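Local coordinates for protein HIRA (Homo sapiens, PDB 5YJE) that cooperates with the histone chaperone ASF1A in replication-independent chromatin assembly, binds histones and is required for the periodic repression of histone gene transcription during the cell cycle, at residues 217-229 with 268-280. Sequence-based numbering, arbitrary orientation.
Sequences DKQDSLAQCADFR and VQQETTLAYLENQ
Tyr276 swings CG to the far side from its backbone N (chi1 171°), which lays its ring against Ala223 of the loop 217-229, while Phe228, whose CG sits between its own N and carbonyl carbon (chi1 60°), brings its ring onto Leu277. The contact lies in the C-terminal part of HIRA, within its TUP1-like enhancer of split region, where the chain leaving the last strand of an antiparallel four-stranded sheet crosses helix 266-286; an ST turn, Ser221 OG accepting from Ala223 N, shapes the loop here. The CA of Ala223 makes a CH-pi contact with one face of the Tyr276 ring, 3.9 Å from the centroid; CG of Gln280, from the same helix, lies over the opposite face. Ala226 CB approaches the ring obliquely, 3.6 Å from Tyr276 CD2. The Phe228 and Tyr276 side chains cross at about a right angle, with CE1 of Phe228 3.8 Å from CE2 of Tyr276, and Leu277 CD2 stands over the centre of the Phe228 ring. Cutting Tyr276 back to an alanine would probably leave a gap beside Ala223 and Ala226 and take from the Phe228 ring the one aromatic ring it meets in this contact. Leu222 packs its CB on Tyr276 CB, with CD2 3.8 Å from Thr272 CB and CD1 against the methyl of Ala275. Thr272 also packs on Leu76 of a second HIRA subunit, so this part of the helix meets a neighbouring subunit of the trimer as well as the loop. The Gln269 amide, with its NE2 also bonded to Ala259 O and its OE1 to Leu261 N, ties loop and helix to a further loop; NE2 reaches Cys225 O at 3.0 Å. Thr273 OG1 donates to Gln269 O one turn back and accepts a nearly straight bond (170°) from the backbone N of Asp227 at 2.8 Å.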
loop_
_atom_site.group_PDB
_atom_site.type_symbol
_atom_site.label_atom_id
_atom_site.label_comp_id
_atom_site.label_asym_id
_atom_site.label_seq_id
_atom_site.Cartn_x
_atom_site.Cartn_y
_atom_site.Cartn_z
ATOM N N ASP B 217 -11.815 -18.202 18.591
ATOM C CA ASP B 217 -10.928 -19.111 19.312
ATOM C C ASP B 217 -11.793 -19.936 20.271
ATOM O O ASP B 217 -12.044 -19.513 21.397
ATOM C CB ASP B 217 -9.848 -18.329 20.036
ATOM C CG ASP B 217 -8.954 -19.201 20.892
ATOM O OD1 ASP B 217 -9.089 -20.442 20.857
ATOM O OD2 ASP B 217 -8.085 -18.630 21.592
ATOM N N LYS B 218 -12.219 -21.120 19.818
ATOM C CA LYS B 218 -13.180 -21.910 20.595
ATOM C C LYS B 218 -12.624 -22.326 21.962
ATOM O O LYS B 218 -13.345 -22.290 22.961
ATOM C CB LYS B 218 -13.624 -23.142 19.803
ATOM C CG LYS B 218 -14.371 -22.799 18.514
ATOM N N GLN B 219 -11.340 -22.685 22.036
ATOM C CA GLN B 219 -10.743 -23.108 23.303
ATOM C C GLN B 219 -10.728 -21.981 24.338
ATOM O O GLN B 219 -11.184 -22.163 25.474
ATOM C CB GLN B 219 -9.324 -23.626 23.067
ATOM N N ASP B 220 -10.173 -20.820 23.983
ATOM C CA ASP B 220 -10.103 -19.683 24.899
ATOM C C ASP B 220 -11.324 -18.778 24.818
ATOM O O ASP B 220 -11.236 -17.597 25.191
ATOM C CB ASP B 220 -8.841 -18.849 24.645
ATOM C CG ASP B 220 -7.628 -19.381 25.382
ATOM O OD1 ASP B 220 -7.800 -20.290 26.231
ATOM O OD2 ASP B 220 -6.510 -18.863 25.127
ATOM N N SER B 221 -12.452 -19.299 24.339
ATOM C CA SER B 221 -13.665 -18.499 24.235
ATOM C C SER B 221 -14.207 -18.131 25.620
ATOM O O SER B 221 -14.325 -18.982 26.508
ATOM C CB SER B 221 -14.723 -19.255 23.433
ATOM O OG SER B 221 -15.912 -18.496 23.301
ATOM N N LEU B 222 -14.524 -16.850 25.796
ATOM C CA LEU B 222 -15.228 -16.343 26.959
ATOM C C LEU B 222 -16.736 -16.387 26.787
ATOM O O LEU B 222 -17.462 -15.917 27.670
ATOM C CB LEU B 222 -14.778 -14.916 27.257
ATOM C CG LEU B 222 -13.313 -14.788 27.645
ATOM C CD1 LEU B 222 -12.796 -13.422 27.245
ATOM C CD2 LEU B 222 -13.151 -15.012 29.143
ATOM N N ALA B 223 -17.215 -16.962 25.681
ATOM C CA ALA B 223 -18.641 -16.903 25.364
ATOM C C ALA B 223 -19.492 -17.674 26.373
ATOM O O ALA B 223 -20.595 -17.234 26.723
ATOM C CB ALA B 223 -18.888 -17.428 23.948
ATOM N N GLN B 224 -19.016 -18.829 26.845
ATOM C CA GLN B 224 -19.860 -19.643 27.723
ATOM C C GLN B 224 -20.100 -18.970 29.078
ATOM O O GLN B 224 -21.122 -19.219 29.724
ATOM C CB GLN B 224 -19.252 -21.037 27.907
ATOM N N CYS B 225 -19.193 -18.106 29.515
ATOM C CA CYS B 225 -19.352 -17.434 30.792
ATOM C C CYS B 225 -19.830 -15.995 30.654
ATOM O O CYS B 225 -20.070 -15.339 31.670
ATOM C CB CYS B 225 -18.039 -17.504 31.572
ATOM S SG CYS B 225 -17.616 -19.213 32.037
ATOM N N ALA B 226 -19.995 -15.501 29.432
ATOM C CA ALA B 226 -20.521 -14.162 29.232
ATOM C C ALA B 226 -22.002 -14.117 29.589
ATOM O O ALA B 226 -22.795 -14.926 29.099
ATOM C CB ALA B 226 -20.305 -13.723 27.781
ATOM N N ASP B 227 -22.378 -13.143 30.413
ATOM C CA ASP B 227 -23.740 -12.978 30.914
ATOM C C ASP B 227 -24.259 -11.619 30.461
ATOM O O ASP B 227 -23.868 -10.583 31.005
ATOM C CB ASP B 227 -23.769 -13.113 32.441
ATOM C CG ASP B 227 -25.109 -12.713 33.050
ATOM O OD1 ASP B 227 -26.115 -12.671 32.310
ATOM O OD2 ASP B 227 -25.158 -12.454 34.275
ATOM N N PHE B 228 -25.147 -11.624 29.474
ATOM C CA PHE B 228 -25.673 -10.395 28.893
ATOM C C PHE B 228 -27.025 -10.724 28.281
ATOM O O PHE B 228 -27.403 -11.892 28.166
ATOM C CB PHE B 228 -24.703 -9.807 27.850
ATOM C CG PHE B 228 -24.425 -10.739 26.702
ATOM C CD1 PHE B 228 -23.434 -11.702 26.803
ATOM C CD2 PHE B 228 -25.182 -10.674 25.536
ATOM C CE1 PHE B 228 -23.203 -12.590 25.756
ATOM C CE2 PHE B 228 -24.957 -11.547 24.490
ATOM C CZ PHE B 228 -23.970 -12.509 24.593
ATOM N N ARG B 229 -27.747 -9.676 27.883
ATOM C CA ARG B 229 -29.076 -9.811 27.273
ATOM C C ARG B 229 -29.030 -9.612 25.756
ATOM O O ARG B 229 -29.062 -8.479 25.268
ATOM C CB ARG B 229 -30.058 -8.810 27.895
ATOM N N VAL B 268 -15.712 -10.301 38.086
ATOM C CA VAL B 268 -14.948 -11.077 37.128
ATOM C C VAL B 268 -15.841 -11.508 35.966
ATOM O O VAL B 268 -15.414 -11.503 34.806
ATOM C CB VAL B 268 -14.295 -12.281 37.831
ATOM C CG1 VAL B 268 -13.522 -13.126 36.859
ATOM C CG2 VAL B 268 -13.377 -11.816 38.977
ATOM N N GLN B 269 -17.095 -11.860 36.250
ATOM C CA GLN B 269 -17.997 -12.232 35.166
ATOM C C GLN B 269 -18.379 -11.014 34.341
ATOM O O GLN B 269 -18.568 -11.123 33.123
ATOM C CB GLN B 269 -19.251 -12.940 35.701
ATOM C CG GLN B 269 -20.184 -13.541 34.625
ATOM C CD GLN B 269 -21.055 -14.680 35.151
ATOM O OE1 GLN B 269 -21.370 -14.748 36.339
ATOM N NE2 GLN B 269 -21.457 -15.570 34.264
ATOM N N GLN B 270 -18.497 -9.846 34.974
ATOM C CA GLN B 270 -18.680 -8.640 34.176
ATOM C C GLN B 270 -17.479 -8.388 33.269
ATOM O O GLN B 270 -17.640 -7.976 32.118
ATOM C CB GLN B 270 -18.924 -7.431 35.059
ATOM C CG GLN B 270 -20.248 -7.459 35.827
ATOM C CD GLN B 270 -20.388 -6.217 36.693
ATOM O OE1 GLN B 270 -19.522 -5.936 37.517
ATOM N NE2 GLN B 270 -21.449 -5.447 36.478
ATOM N N GLU B 271 -16.267 -8.608 33.768
ATOM C CA GLU B 271 -15.112 -8.258 32.952
ATOM C C GLU B 271 -14.956 -9.249 31.811
ATOM O O GLU B 271 -14.608 -8.861 30.690
ATOM C CB GLU B 271 -13.845 -8.166 33.811
ATOM C CG GLU B 271 -13.961 -7.081 34.904
ATOM C CD GLU B 271 -12.649 -6.383 35.271
ATOM O OE1 GLU B 271 -11.543 -6.818 34.857
ATOM O OE2 GLU B 271 -12.737 -5.366 35.992
ATOM N N THR B 272 -15.257 -10.527 32.060
ATOM C CA THR B 272 -15.243 -11.486 30.964
ATOM C C THR B 272 -16.347 -11.188 29.964
ATOM O O THR B 272 -16.129 -11.294 28.755
ATOM C CB THR B 272 -15.353 -12.917 31.480
ATOM O OG1 THR B 272 -16.621 -13.094 32.109
ATOM C CG2 THR B 272 -14.239 -13.230 32.461
ATOM N N THR B 273 -17.515 -10.765 30.443
ATOM C CA THR B 273 -18.608 -10.433 29.536
ATOM C C THR B 273 -18.244 -9.235 28.661
ATOM O O THR B 273 -18.483 -9.249 27.445
ATOM C CB THR B 273 -19.891 -10.169 30.332
ATOM O OG1 THR B 273 -20.278 -11.371 30.996
ATOM C CG2 THR B 273 -21.037 -9.737 29.426
ATOM N N LEU B 274 -17.643 -8.204 29.262
ATOM C CA LEU B 274 -17.193 -7.039 28.512
ATOM C C LEU B 274 -16.141 -7.429 27.470
ATOM O O LEU B 274 -16.236 -7.044 26.300
ATOM C CB LEU B 274 -16.622 -5.999 29.468
ATOM C CG LEU B 274 -17.336 -4.692 29.825
ATOM C CD1 LEU B 274 -16.314 -3.716 30.338
ATOM C CD2 LEU B 274 -18.070 -4.079 28.678
ATOM N N ALA B 275 -15.126 -8.191 27.890
ATOM C CA ALA B 275 -14.074 -8.617 26.980
ATOM C C ALA B 275 -14.649 -9.417 25.820
ATOM O O ALA B 275 -14.303 -9.179 24.661
ATOM C CB ALA B 275 -13.025 -9.438 27.729
ATOM N N TYR B 276 -15.569 -10.335 26.116
ATOM C CA TYR B 276 -16.214 -11.118 25.077
ATOM C C TYR B 276 -16.957 -10.237 24.082
ATOM O O TYR B 276 -16.802 -10.400 22.864
ATOM C CB TYR B 276 -17.173 -12.129 25.691
ATOM C CG TYR B 276 -18.037 -12.817 24.641
ATOM C CD1 TYR B 276 -17.480 -13.740 23.762
ATOM C CD2 TYR B 276 -19.397 -12.524 24.509
ATOM C CE1 TYR B 276 -18.250 -14.373 22.798
ATOM C CE2 TYR B 276 -20.183 -13.164 23.556
ATOM C CZ TYR B 276 -19.594 -14.091 22.702
ATOM O OH TYR B 276 -20.331 -14.735 21.741
ATOM N N LEU B 277 -17.807 -9.332 24.574
ATOM C CA LEU B 277 -18.620 -8.539 23.656
ATOM C C LEU B 277 -17.761 -7.574 22.839
ATOM O O LEU B 277 -18.045 -7.324 21.660
ATOM C CB LEU B 277 -19.723 -7.797 24.417
ATOM C CG LEU B 277 -20.870 -8.651 24.990
ATOM C CD1 LEU B 277 -21.751 -7.853 25.949
ATOM C CD2 LEU B 277 -21.733 -9.266 23.885
ATOM N N GLU B 278 -16.699 -7.038 23.444
ATOM C CA GLU B 278 -15.755 -6.216 22.696
ATOM C C GLU B 278 -15.035 -7.041 21.627
ATOM O O GLU B 278 -14.803 -6.563 20.519
ATOM C CB GLU B 278 -14.761 -5.556 23.661
ATOM C CG GLU B 278 -15.363 -4.423 24.482
ATOM C CD GLU B 278 -14.471 -3.934 25.648
ATOM O OE1 GLU B 278 -14.943 -3.073 26.421
ATOM O OE2 GLU B 278 -13.306 -4.393 25.796
ATOM N N ASN B 279 -14.670 -8.277 21.954
ATOM C CA ASN B 279 -14.096 -9.198 20.983
ATOM C C ASN B 279 -15.042 -9.423 19.808
ATOM O O ASN B 279 -14.617 -9.401 18.653
ATOM C CB ASN B 279 -13.774 -10.535 21.651
ATOM C CG ASN B 279 -12.449 -10.519 22.406
ATOM O OD1 ASN B 279 -11.547 -9.746 22.081
ATOM N ND2 ASN B 279 -12.323 -11.389 23.416
ATOM N N GLN B 280 -16.330 -9.645 20.089
ATOM C CA GLN B 280 -17.321 -9.850 19.029
ATOM C C GLN B 280 -17.436 -8.628 18.130
ATOM O O GLN B 280 -17.449 -8.748 16.899
ATOM C CB GLN B 280 -18.690 -10.174 19.636
ATOM C CG GLN B 280 -18.791 -11.523 20.303
ATOM C CD GLN B 280 -18.424 -12.650 19.352
ATOM O OE1 GLN B 280 -17.247 -12.930 19.146
ATOM N NE2 GLN B 280 -19.434 -13.298 18.761
#